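Side-chain contacts in U4/U6 snRNA-associated-splicing factor PRP24 (Saccharomyces cerevisiae, PDB 4N0T), which binds U6 snRNA and acts as a recycling factor of the spliceosome, annealing the U6 and U4 snRNAs: residues 232-237 with 252-257; 200-205 with 238-243; 26-31 with 68-73; 9-14 with 63-68. All coordinates share one frame; numbering follows the deposited sequence.

Contact 1. Residues 232-237 with 252-257; sequences DSAERA and VSLADK. With nucleotides of chain B.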
# COMPACT_ATOMS: atom_id res chain seq x y z
N ASP A 232 16.31 5.63 -23.39
CA ASP A 232 16.57 5.42 -24.81
C ASP A 232 17.66 4.36 -25.04
O ASP A 232 17.55 3.55 -25.95
CB ASP A 232 16.94 6.73 -25.52
CG ASP A 232 17.42 6.50 -26.95
OD1 ASP A 232 16.58 6.15 -27.81
OD2 ASP A 232 18.63 6.66 -27.21
N SER A 233 18.70 4.37 -24.20
CA SER A 233 19.75 3.35 -24.34
C SER A 233 19.20 1.96 -24.06
O SER A 233 19.49 1.01 -24.77
CB SER A 233 20.92 3.66 -23.40
OG SER A 233 21.49 4.91 -23.73
N ALA A 234 18.40 1.83 -23.00
CA ALA A 234 17.83 0.53 -22.71
C ALA A 234 16.94 0.04 -23.85
O ALA A 234 16.97 -1.14 -24.20
CB ALA A 234 17.05 0.58 -21.39
N GLU A 235 16.16 0.95 -24.44
CA GLU A 235 15.27 0.59 -25.54
C GLU A 235 16.05 0.06 -26.73
O GLU A 235 15.70 -0.97 -27.32
CB GLU A 235 14.46 1.80 -26.01
CG GLU A 235 13.17 2.04 -25.28
CD GLU A 235 12.29 3.05 -26.00
OE1 GLU A 235 11.47 3.71 -25.32
OE2 GLU A 235 12.42 3.18 -27.24
N ARG A 236 17.10 0.78 -27.09
CA ARG A 236 17.92 0.37 -28.22
C ARG A 236 18.68 -0.91 -27.92
O ARG A 236 18.92 -1.72 -28.82
CB ARG A 236 18.84 1.52 -28.66
CG ARG A 236 18.05 2.67 -29.30
CD ARG A 236 18.92 3.77 -29.89
NE ARG A 236 19.59 4.55 -28.86
CZ ARG A 236 20.87 4.41 -28.53
NH1 ARG A 236 21.61 3.51 -29.17
NH2 ARG A 236 21.40 5.15 -27.58
N ALA A 237 19.03 -1.13 -26.65
CA ALA A 237 19.71 -2.37 -26.26
C ALA A 237 18.83 -3.61 -26.49
O ALA A 237 19.33 -4.74 -26.56
CB ALA A 237 20.18 -2.29 -24.79
N VAL A 252 16.73 -10.58 -24.59
CA VAL A 252 16.86 -9.29 -23.94
C VAL A 252 15.50 -8.61 -23.95
O VAL A 252 14.85 -8.50 -25.00
CB VAL A 252 17.89 -8.38 -24.67
CG1 VAL A 252 18.08 -7.08 -23.89
CG2 VAL A 252 19.22 -9.11 -24.83
N SER A 253 15.08 -8.13 -22.79
CA SER A 253 13.76 -7.54 -22.66
C SER A 253 13.82 -6.51 -21.57
O SER A 253 14.73 -6.54 -20.74
CB SER A 253 12.75 -8.62 -22.29
OG SER A 253 13.08 -9.21 -21.04
N LEU A 254 12.84 -5.59 -21.55
CA LEU A 254 12.68 -4.71 -20.40
C LEU A 254 12.20 -5.53 -19.21
O LEU A 254 11.26 -6.32 -19.32
CB LEU A 254 11.66 -3.61 -20.68
CG LEU A 254 12.04 -2.50 -21.64
CD1 LEU A 254 10.93 -1.45 -21.65
CD2 LEU A 254 13.34 -1.86 -21.24
N ALA A 255 12.85 -5.34 -18.06
CA ALA A 255 12.48 -6.09 -16.86
C ALA A 255 11.06 -5.72 -16.46
O ALA A 255 10.70 -4.55 -16.48
CB ALA A 255 13.41 -5.77 -15.72
N ASP A 256 10.27 -6.73 -16.10
CA ASP A 256 8.93 -6.46 -15.59
C ASP A 256 9.03 -6.00 -14.15
O ASP A 256 10.02 -6.26 -13.46
CB ASP A 256 8.07 -7.71 -15.69
CG ASP A 256 7.79 -8.12 -17.11
OD1 ASP A 256 7.37 -7.27 -17.92
OD2 ASP A 256 8.02 -9.31 -17.43
N LYS A 257 7.99 -5.32 -13.67
CA LYS A 257 7.94 -4.87 -12.28
C LYS A 257 7.21 -5.86 -11.39
O LYS A 257 6.44 -6.71 -11.87
CB LYS A 257 7.27 -3.49 -12.22
CG LYS A 257 8.04 -2.42 -13.04
CD LYS A 257 7.12 -1.37 -13.67
CE LYS A 257 6.58 -1.84 -15.01
NZ LYS A 257 6.12 -0.74 -15.88
P G B 26 0.58 1.14 -15.70
OP1 G B 26 2.02 1.07 -16.02
OP2 G B 26 -0.16 2.42 -15.75
O5' G B 26 -0.25 0.13 -16.60
C5' G B 26 -0.34 0.31 -18.01
C4' G B 26 -0.36 -1.03 -18.69
O4' G B 26 0.96 -1.63 -18.55
C3' G B 26 -1.35 -2.04 -18.09
O3' G B 26 -1.83 -2.90 -19.12
C2' G B 26 -0.48 -2.84 -17.14
O2' G B 26 -0.96 -4.13 -16.84
C1' G B 26 0.83 -2.90 -17.93
N9 G B 26 2.01 -3.16 -17.09
C8 G B 26 2.27 -2.64 -15.84
N7 G B 26 3.38 -3.11 -15.35
C5 G B 26 3.87 -3.98 -16.31
C6 G B 26 5.04 -4.77 -16.32
O6 G B 26 5.90 -4.85 -15.44
N1 G B 26 5.15 -5.51 -17.47
C2 G B 26 4.25 -5.48 -18.50
N2 G B 26 4.53 -6.27 -19.55
N3 G B 26 3.15 -4.75 -18.52
C4 G B 26 3.02 -4.03 -17.39
P A B 13 16.09 -15.95 -8.39
OP1 A B 13 16.59 -15.60 -7.02
OP2 A B 13 14.70 -16.40 -8.64
O5' A B 13 16.42 -14.69 -9.29
C5' A B 13 15.59 -14.36 -10.40
C4' A B 13 15.06 -12.96 -10.23
O4' A B 13 14.55 -12.49 -11.51
C3' A B 13 13.92 -12.80 -9.23
O3' A B 13 14.02 -11.50 -8.65
C2' A B 13 12.70 -12.83 -10.15
O2' A B 13 11.54 -12.24 -9.59
C1' A B 13 13.23 -12.02 -11.32
N9 A B 13 12.52 -12.14 -12.59
C8 A B 13 12.19 -13.25 -13.31
N7 A B 13 11.60 -12.96 -14.45
C5 A B 13 11.57 -11.58 -14.48
C6 A B 13 11.08 -10.66 -15.41
N6 A B 13 10.50 -11.02 -16.57
N1 A B 13 11.22 -9.35 -15.13
C2 A B 13 11.80 -8.98 -13.99
N3 A B 13 12.29 -9.75 -13.03
C4 A B 13 12.14 -11.06 -13.34

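Contact 2. Residues 200-205 with 238-243; sequences EGFGSI and LQMNRS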
# COMPACT_ATOMS: atom_id res chain seq x y z
N GLU A 200 27.76 -1.64 -23.56
CA GLU A 200 28.08 -0.24 -23.24
C GLU A 200 28.01 0.70 -24.45
O GLU A 200 27.87 1.91 -24.29
CB GLU A 200 29.43 -0.09 -22.56
CG GLU A 200 30.59 -0.43 -23.49
CD GLU A 200 31.92 -0.50 -22.78
OE1 GLU A 200 32.00 -0.10 -21.60
OE2 GLU A 200 32.90 -0.98 -23.40
N GLY A 201 28.08 0.14 -25.65
CA GLY A 201 27.91 0.92 -26.86
C GLY A 201 26.55 1.61 -26.95
O GLY A 201 26.42 2.66 -27.58
N PHE A 202 25.53 1.01 -26.34
CA PHE A 202 24.18 1.57 -26.40
C PHE A 202 24.02 2.81 -25.52
O PHE A 202 23.16 3.65 -25.78
CB PHE A 202 23.15 0.50 -26.00
CG PHE A 202 23.02 -0.60 -27.00
CD1 PHE A 202 22.37 -0.39 -28.21
CD2 PHE A 202 23.57 -1.85 -26.75
CE1 PHE A 202 22.25 -1.40 -29.14
CE2 PHE A 202 23.46 -2.87 -27.68
CZ PHE A 202 22.80 -2.65 -28.87
N GLY A 203 24.84 2.92 -24.48
CA GLY A 203 24.73 4.04 -23.54
C GLY A 203 25.38 3.71 -22.21
O GLY A 203 25.77 2.57 -21.96
N SER A 204 25.51 4.72 -21.34
CA SER A 204 26.15 4.52 -20.05
C SER A 204 25.40 3.52 -19.18
O SER A 204 24.18 3.64 -19.00
CB SER A 204 26.25 5.85 -19.29
OG SER A 204 27.09 6.76 -19.97
N ILE A 205 26.12 2.54 -18.64
CA ILE A 205 25.54 1.54 -17.76
C ILE A 205 25.67 1.97 -16.31
O ILE A 205 26.77 2.19 -15.80
CB ILE A 205 26.22 0.18 -17.96
CG1 ILE A 205 25.94 -0.34 -19.37
CG2 ILE A 205 25.72 -0.83 -16.92
CD1 ILE A 205 26.81 -1.53 -19.76
N LEU A 238 17.52 -3.41 -26.63
CA LEU A 238 16.61 -4.52 -26.90
C LEU A 238 16.88 -5.17 -28.26
O LEU A 238 16.46 -6.30 -28.51
CB LEU A 238 15.15 -4.08 -26.81
CG LEU A 238 14.71 -3.51 -25.46
CD1 LEU A 238 13.26 -3.06 -25.51
CD2 LEU A 238 14.94 -4.53 -24.33
N GLN A 239 17.60 -4.46 -29.13
CA GLN A 239 17.99 -5.05 -30.42
C GLN A 239 18.90 -6.26 -30.23
O GLN A 239 19.08 -7.06 -31.16
CB GLN A 239 18.72 -4.02 -31.28
CG GLN A 239 17.89 -2.84 -31.73
CD GLN A 239 18.76 -1.78 -32.38
OE1 GLN A 239 18.95 -1.77 -33.60
NE2 GLN A 239 19.34 -0.90 -31.56
N MET A 240 19.49 -6.38 -29.05
CA MET A 240 20.32 -7.54 -28.74
C MET A 240 19.49 -8.82 -28.50
O MET A 240 20.06 -9.91 -28.39
CB MET A 240 21.22 -7.26 -27.52
CG MET A 240 22.29 -6.22 -27.76
SD MET A 240 23.67 -6.94 -28.68
CE MET A 240 24.51 -7.78 -27.33
N ASN A 241 18.17 -8.68 -28.41
CA ASN A 241 17.28 -9.84 -28.26
C ASN A 241 17.42 -10.77 -29.47
O ASN A 241 17.41 -10.31 -30.62
CB ASN A 241 15.83 -9.39 -28.12
CG ASN A 241 14.89 -10.53 -27.78
OD1 ASN A 241 15.18 -11.36 -26.91
ND2 ASN A 241 13.75 -10.58 -28.47
N ARG A 242 17.58 -12.06 -29.20
CA ARG A 242 17.76 -13.11 -30.22
C ARG A 242 19.13 -13.06 -30.89
O ARG A 242 19.39 -13.81 -31.84
CB ARG A 242 16.66 -13.07 -31.28
CG ARG A 242 15.26 -13.11 -30.73
CD ARG A 242 14.75 -14.53 -30.64
NE ARG A 242 13.52 -14.69 -31.41
CZ ARG A 242 13.24 -15.75 -32.17
NH1 ARG A 242 14.12 -16.74 -32.28
NH2 ARG A 242 12.10 -15.80 -32.83
N SER A 243 20.02 -12.20 -30.41
CA SER A 243 21.37 -12.15 -30.96
C SER A 243 22.24 -13.25 -30.37
O SER A 243 21.90 -13.85 -29.34
CB SER A 243 22.00 -10.77 -30.73
OG SER A 243 22.48 -10.66 -29.41

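Contact 3. Residues 26-31 with 68-73; sequences YKYFKH and THKVVG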
# COMPACT_ATOMS: atom_id res chain seq x y z
N TYR A 26 -22.64 17.94 9.75
CA TYR A 26 -23.30 17.92 8.44
C TYR A 26 -24.44 18.92 8.36
O TYR A 26 -24.45 19.79 7.49
CB TYR A 26 -23.89 16.53 8.15
CG TYR A 26 -23.01 15.66 7.28
CD1 TYR A 26 -22.96 15.85 5.91
CD2 TYR A 26 -22.26 14.64 7.84
CE1 TYR A 26 -22.15 15.05 5.12
CE2 TYR A 26 -21.46 13.84 7.07
CZ TYR A 26 -21.41 14.04 5.70
OH TYR A 26 -20.60 13.24 4.93
N LYS A 27 -25.40 18.80 9.28
CA LYS A 27 -26.56 19.67 9.29
C LYS A 27 -26.19 21.14 9.38
O LYS A 27 -26.82 21.99 8.75
CB LYS A 27 -27.51 19.30 10.43
CG LYS A 27 -28.41 18.11 10.11
CD LYS A 27 -29.37 17.78 11.26
CE LYS A 27 -30.40 16.73 10.85
NZ LYS A 27 -29.76 15.43 10.50
N TYR A 28 -25.15 21.45 10.16
CA TYR A 28 -24.72 22.84 10.30
C TYR A 28 -24.14 23.39 9.00
O TYR A 28 -24.35 24.55 8.66
CB TYR A 28 -23.72 23.01 11.45
CG TYR A 28 -23.39 24.46 11.73
CD1 TYR A 28 -24.20 25.22 12.56
CD2 TYR A 28 -22.29 25.08 11.13
CE1 TYR A 28 -23.91 26.55 12.81
CE2 TYR A 28 -22.01 26.42 11.38
CZ TYR A 28 -22.82 27.14 12.22
OH TYR A 28 -22.55 28.47 12.47
N PHE A 29 -23.41 22.55 8.26
CA PHE A 29 -22.66 23.02 7.10
C PHE A 29 -23.23 22.61 5.74
O PHE A 29 -22.73 23.05 4.70
CB PHE A 29 -21.20 22.55 7.17
CG PHE A 29 -20.37 23.29 8.19
CD1 PHE A 29 -19.79 24.51 7.88
CD2 PHE A 29 -20.14 22.75 9.45
CE1 PHE A 29 -19.02 25.18 8.81
CE2 PHE A 29 -19.36 23.41 10.38
CZ PHE A 29 -18.80 24.63 10.06
N LYS A 30 -24.25 21.75 5.72
CA LYS A 30 -24.67 21.21 4.42
C LYS A 30 -25.32 22.24 3.49
O LYS A 30 -25.36 22.02 2.28
CB LYS A 30 -25.51 19.92 4.56
CG LYS A 30 -26.91 20.07 5.14
CD LYS A 30 -27.51 18.66 5.33
CE LYS A 30 -29.03 18.65 5.33
NZ LYS A 30 -29.60 19.20 6.59
N HIS A 31 -25.77 23.36 4.04
CA HIS A 31 -26.24 24.48 3.21
C HIS A 31 -25.08 25.20 2.50
O HIS A 31 -25.30 25.91 1.52
CB HIS A 31 -27.05 25.49 4.03
CG HIS A 31 -28.43 25.02 4.41
ND1 HIS A 31 -28.80 23.69 4.36
CD2 HIS A 31 -29.51 25.70 4.84
CE1 HIS A 31 -30.06 23.59 4.75
NE2 HIS A 31 -30.51 24.79 5.05
N THR A 68 -17.00 31.37 10.14
CA THR A 68 -15.99 31.55 11.18
C THR A 68 -16.44 32.63 12.16
O THR A 68 -17.04 33.64 11.76
CB THR A 68 -14.62 31.87 10.62
OG1 THR A 68 -13.64 31.71 11.64
CG2 THR A 68 -14.56 33.29 10.03
N HIS A 69 -16.19 32.37 13.44
CA HIS A 69 -16.57 33.25 14.55
C HIS A 69 -18.08 33.36 14.77
O HIS A 69 -18.54 34.23 15.52
CB HIS A 69 -15.88 34.61 14.44
CG HIS A 69 -14.40 34.53 14.65
ND1 HIS A 69 -13.84 34.25 15.88
CD2 HIS A 69 -13.36 34.64 13.79
CE1 HIS A 69 -12.53 34.22 15.77
NE2 HIS A 69 -12.21 34.45 14.51
N LYS A 70 -18.85 32.48 14.13
CA LYS A 70 -20.26 32.32 14.49
C LYS A 70 -20.37 31.45 15.74
O LYS A 70 -19.37 30.87 16.20
CB LYS A 70 -21.08 31.71 13.35
CG LYS A 70 -21.12 32.54 12.07
CD LYS A 70 -21.47 34.00 12.35
CE LYS A 70 -21.36 34.83 11.07
NZ LYS A 70 -21.33 36.29 11.35
N VAL A 71 -21.57 31.37 16.29
CA VAL A 71 -21.76 30.68 17.56
C VAL A 71 -22.59 29.42 17.37
O VAL A 71 -23.65 29.44 16.74
CB VAL A 71 -22.44 31.61 18.58
CG1 VAL A 71 -22.77 30.85 19.87
CG2 VAL A 71 -21.52 32.80 18.86
N VAL A 72 -22.06 28.31 17.89
CA VAL A 72 -22.72 27.02 17.85
C VAL A 72 -22.93 26.60 19.31
O VAL A 72 -21.95 26.41 20.05
CB VAL A 72 -21.84 26.00 17.12
CG1 VAL A 72 -22.51 24.64 17.10
CG2 VAL A 72 -21.56 26.49 15.70
N GLY A 73 -24.19 26.46 19.71
CA GLY A 73 -24.51 26.31 21.12
C GLY A 73 -24.16 27.62 21.80
O GLY A 73 -24.81 28.65 21.56
O HOH W 1 -24.21 29.72 13.93

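Contact 4. Residues 9-14 with 63-68; sequences TTVLVK and AAITKT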
# COMPACT_ATOMS: atom_id res chain seq x y z
N THR A 9 -10.35 21.79 -1.07
CA THR A 9 -11.75 21.95 -0.68
C THR A 9 -12.03 21.56 0.77
O THR A 9 -13.19 21.41 1.16
CB THR A 9 -12.69 21.17 -1.61
OG1 THR A 9 -12.46 19.76 -1.44
CG2 THR A 9 -12.44 21.56 -3.06
N THR A 10 -10.98 21.41 1.56
CA THR A 10 -11.15 20.96 2.95
C THR A 10 -10.95 22.10 3.94
O THR A 10 -10.01 22.91 3.83
CB THR A 10 -10.18 19.81 3.28
OG1 THR A 10 -10.38 18.75 2.34
CG2 THR A 10 -10.42 19.28 4.69
N VAL A 11 -11.84 22.16 4.91
CA VAL A 11 -11.72 23.16 5.96
C VAL A 11 -11.57 22.50 7.32
O VAL A 11 -11.97 21.34 7.52
CB VAL A 11 -12.93 24.13 6.01
CG1 VAL A 11 -13.09 24.81 4.65
CG2 VAL A 11 -14.20 23.39 6.38
N LEU A 12 -11.02 23.27 8.25
CA LEU A 12 -10.84 22.86 9.63
C LEU A 12 -11.80 23.69 10.48
O LEU A 12 -11.86 24.91 10.31
CB LEU A 12 -9.41 23.18 10.07
CG LEU A 12 -9.08 22.93 11.55
CD1 LEU A 12 -9.16 21.46 11.83
CD2 LEU A 12 -7.69 23.46 11.90
N VAL A 13 -12.54 23.04 11.37
CA VAL A 13 -13.42 23.74 12.30
C VAL A 13 -12.87 23.50 13.69
O VAL A 13 -12.63 22.35 14.08
CB VAL A 13 -14.87 23.22 12.24
CG1 VAL A 13 -15.76 24.06 13.15
CG2 VAL A 13 -15.39 23.28 10.82
N LYS A 14 -12.65 24.59 14.44
CA LYS A 14 -12.18 24.47 15.82
C LYS A 14 -13.23 24.99 16.79
O LYS A 14 -13.99 25.90 16.47
CB LYS A 14 -10.87 25.25 16.00
CG LYS A 14 -10.33 25.22 17.42
CD LYS A 14 -8.98 25.88 17.53
CE LYS A 14 -8.44 25.70 18.95
NZ LYS A 14 -7.09 26.33 19.09
N ALA A 63 -17.83 29.01 1.48
CA ALA A 63 -19.05 29.27 2.22
C ALA A 63 -18.92 28.84 3.68
O ALA A 63 -19.42 29.53 4.58
CB ALA A 63 -20.22 28.55 1.56
N ALA A 64 -18.26 27.71 3.93
CA ALA A 64 -18.06 27.25 5.30
C ALA A 64 -17.25 28.25 6.12
O ALA A 64 -17.53 28.49 7.29
CB ALA A 64 -17.37 25.89 5.31
N ILE A 65 -16.24 28.83 5.48
CA ILE A 65 -15.34 29.78 6.13
C ILE A 65 -16.09 31.07 6.51
O ILE A 65 -15.69 31.77 7.45
CB ILE A 65 -14.10 30.05 5.25
CG1 ILE A 65 -13.23 28.79 5.22
CG2 ILE A 65 -13.26 31.21 5.76
CD1 ILE A 65 -12.14 28.82 4.17
N THR A 66 -17.19 31.36 5.81
CA THR A 66 -18.03 32.50 6.23
C THR A 66 -18.69 32.26 7.59
O THR A 66 -19.20 33.20 8.23
CB THR A 66 -19.13 32.89 5.20
OG1 THR A 66 -20.17 31.91 5.18
CG2 THR A 66 -18.54 33.09 3.81
N LYS A 67 -18.69 31.00 8.04
CA LYS A 67 -19.22 30.68 9.37
C LYS A 67 -18.20 30.92 10.48
O LYS A 67 -18.51 30.66 11.64
CB LYS A 67 -19.69 29.23 9.46
CG LYS A 67 -20.66 28.80 8.38
CD LYS A 67 -22.00 29.49 8.55
CE LYS A 67 -23.06 28.83 7.68
NZ LYS A 67 -24.39 29.48 7.92
N THR A 68 -17.00 31.37 10.14
CA THR A 68 -15.99 31.55 11.18
C THR A 68 -16.44 32.63 12.16
O THR A 68 -17.04 33.64 11.76
CB THR A 68 -14.62 31.87 10.62
OG1 THR A 68 -13.64 31.71 11.64
CG2 THR A 68 -14.56 33.29 10.03

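Contact 1. Residues 232-237 with 252-257
Helix 231-237 lies across the end of strand 248-254, with A234 and L254 opposite each other at 7.7 Å between their CA atoms, and A237 opposite V252. A single apolar side-chain pair and one methyl against a backbone carbonyl make the contact. A234 CB faces the CD2 branch of L254 at 4.4 Å. V252 directs CG1 anti to its backbone N (chi1 -175°), which brings that methyl 3.8 Å from the carbonyl O of A237. F228 of strand 222-228 touches both alanines. This is the second helix of RRM 3 packed on the last strand of its βαββαβ fold.

Past A255, which still pairs with E179, the chain turns to the RNA. OD1 of D256 accepts from N1 of the chain B guanine at 2.9 Å in a nearly straight bond (174°), with a weak second bond from N2, while OD2 accepts a weak bond from N6 of the chain B adenine. The backbone adds D256 N to N1 of the chain B adenine at 3.0 Å and K257 N to O6 of the chain B guanine at 2.8 Å. An alanine in place of this aspartate would probably leave N1 of the chain B guanine without its acceptor and deprive both bases of the carboxylate that joins them.

Contact 2. Residues 200-205 with 238-243
F202 projects from the loop after helix 192-199 toward Q239 and M240, and its ring carries the contact. From CB the side chain starts out toward 238-243, and CG lies anti to the carbonyl carbon (chi1 -69°), which sends the far end of the ring toward both partners. CE1 of F202 meets NE2 of Q239 at 3.8 Å. The amide nitrogen sits at the ring edge, near its plane, and the amide and ring planes are 62° apart. NE2 has its polar partner elsewhere, in the carbonyl O of R236. Across the ring, CE2 of F202 comes 3.5 Å from CG of M240, and CZ, the tip, is 3.8 Å from the same carbon. The methionine chain bends at chi2 and chi3, bringing SD to the ring edge 5.4 Å from the centroid, a Met-aromatic contact.

Within RRM 3 these residues join the loops that follow the two helices of the fold, and A237 of the second helix also touches the F202 ring. An alanine in place of F202 would probably open a gap between the loops and leave the M240 side chain without its aromatic neighbour.

M240 also packs on F199 and V252, and its backbone begins a type II turn ending at S243. There, OG of S243 donates to M240 O at 2.7 Å, and S243 N donates to the same carbonyl at 3.1 Å. Beyond M240, N241 and R242 pack against sugars of the bound RNA.

Contact 3. Residues 26-31 with 68-73
One face of the Y28 ring is covered by V72, whose CG2 methyl stands 4.1 Å from the ring centroid and 28° off the normal, a CH-pi contact. The methyl leans toward the hydroxyl end of the ring, with CE1 its nearest atom at 3.7 Å. At the ring edge, in its plane, lie CD2 of F29 and a water molecule. F29 in turn receives CD2 of Y28 over one of its own faces, 3.4 Å above the plane and offset toward the rim.

With CG anti to the backbone N (chi1 -173°), the Y28 ring extends from helix 22-29 toward strand 71-72. Its hydroxyl comes within 3.7 Å of CB of K70, whose chain crosses the tyrosine at about a right angle and then bends away at chi2. The helix thereby meets the short edge strand of the RRM 1 sheet, and I77 of the adjoining strand 75-81 touches both Y28 and V72.

The water lies 2.5 Å from Y28 OH and donates to the carbonyl O of V71 at 2.9 Å, bridging helix side chain and strand backbone. The contact is thus largely aliphatic, with carbon of V72 and K70 lying against the ring and even its hydroxyl oxygen, while the polar link from Y28 to the strand runs through the water, which gives both the hydroxyl and the V71 carbonyl a polar partner.

Contact 4. Residues 9-14 with 63-68
V11 on strand 10-16 packs both of its methyls against the last turn of helix 58-65, where A64 and I65 receive one each. It has the most surface buried here, and its CA lies 7.5 Å from that of I65. With chi1 at -57°, CG1 is anti to the carbonyl carbon, while CG2 takes the crowded position between the backbone N and the carbonyl carbon; this places CG1 by I65 and CG2 by A64. CG2 faces CB of A64 at 4.2 Å. CG1 comes alongside the longer branch of I65, 4.0 Å from its CG1 and 4.1 Å from its CD1, and the two side chains cross at a slant.

A64 is turned toward the strand, and its small side chain is consistent with the close approach of helix and strand; it also touches F55 on strand 49-55 and F29 on helix 22-29. I65 starts out to one side of V11, and its CG1 and CD1 extend to lie beside V11 CG1, while the side chain also touches V79 and H81 of strand 75-81. The contact thus seats the second helix of RRM 1 on the central strand of its antiparallel sheet.

A type I turn runs from I65 to T68, closed by T68 N to the carbonyl O of I65 at 3.0 Å. Within the turn, OG1 of T66 donates back to A63 O at 2.6 Å, in the carbonyl plane and on a lone pair.

Across the interface itself only aliphatic carbons meet, all at van der Waals separations. Its cohesion probably rests on close fit and the exclusion of water, since none of the polar bonds described passes between V11 and residues 63-68.

The contacts form two pairs in two RRM domains. In RRM 3, contacts 1 and 2 have centres 8 Å apart and are tied by polar bonds: V252 N lies 2.9 Å from N241 OD1, and S233 OG lies 2.9 Å from F202 O. In RRM 1, contacts 3 and 4 have centres 9 Å apart, overlap in sequence at T68, and touch where F29 CZ packs 3.7 Å from V13 CG2. Centres of contacts 1 and 3 are 58 Å apart, on opposite sides of the chain's centre. Contact 1 bonds RNA bases directly; by nearest atoms, contact 2 lies about 4 Å from the nucleic acid, contact 4 about 8 Å and contact 3 about 16 Å.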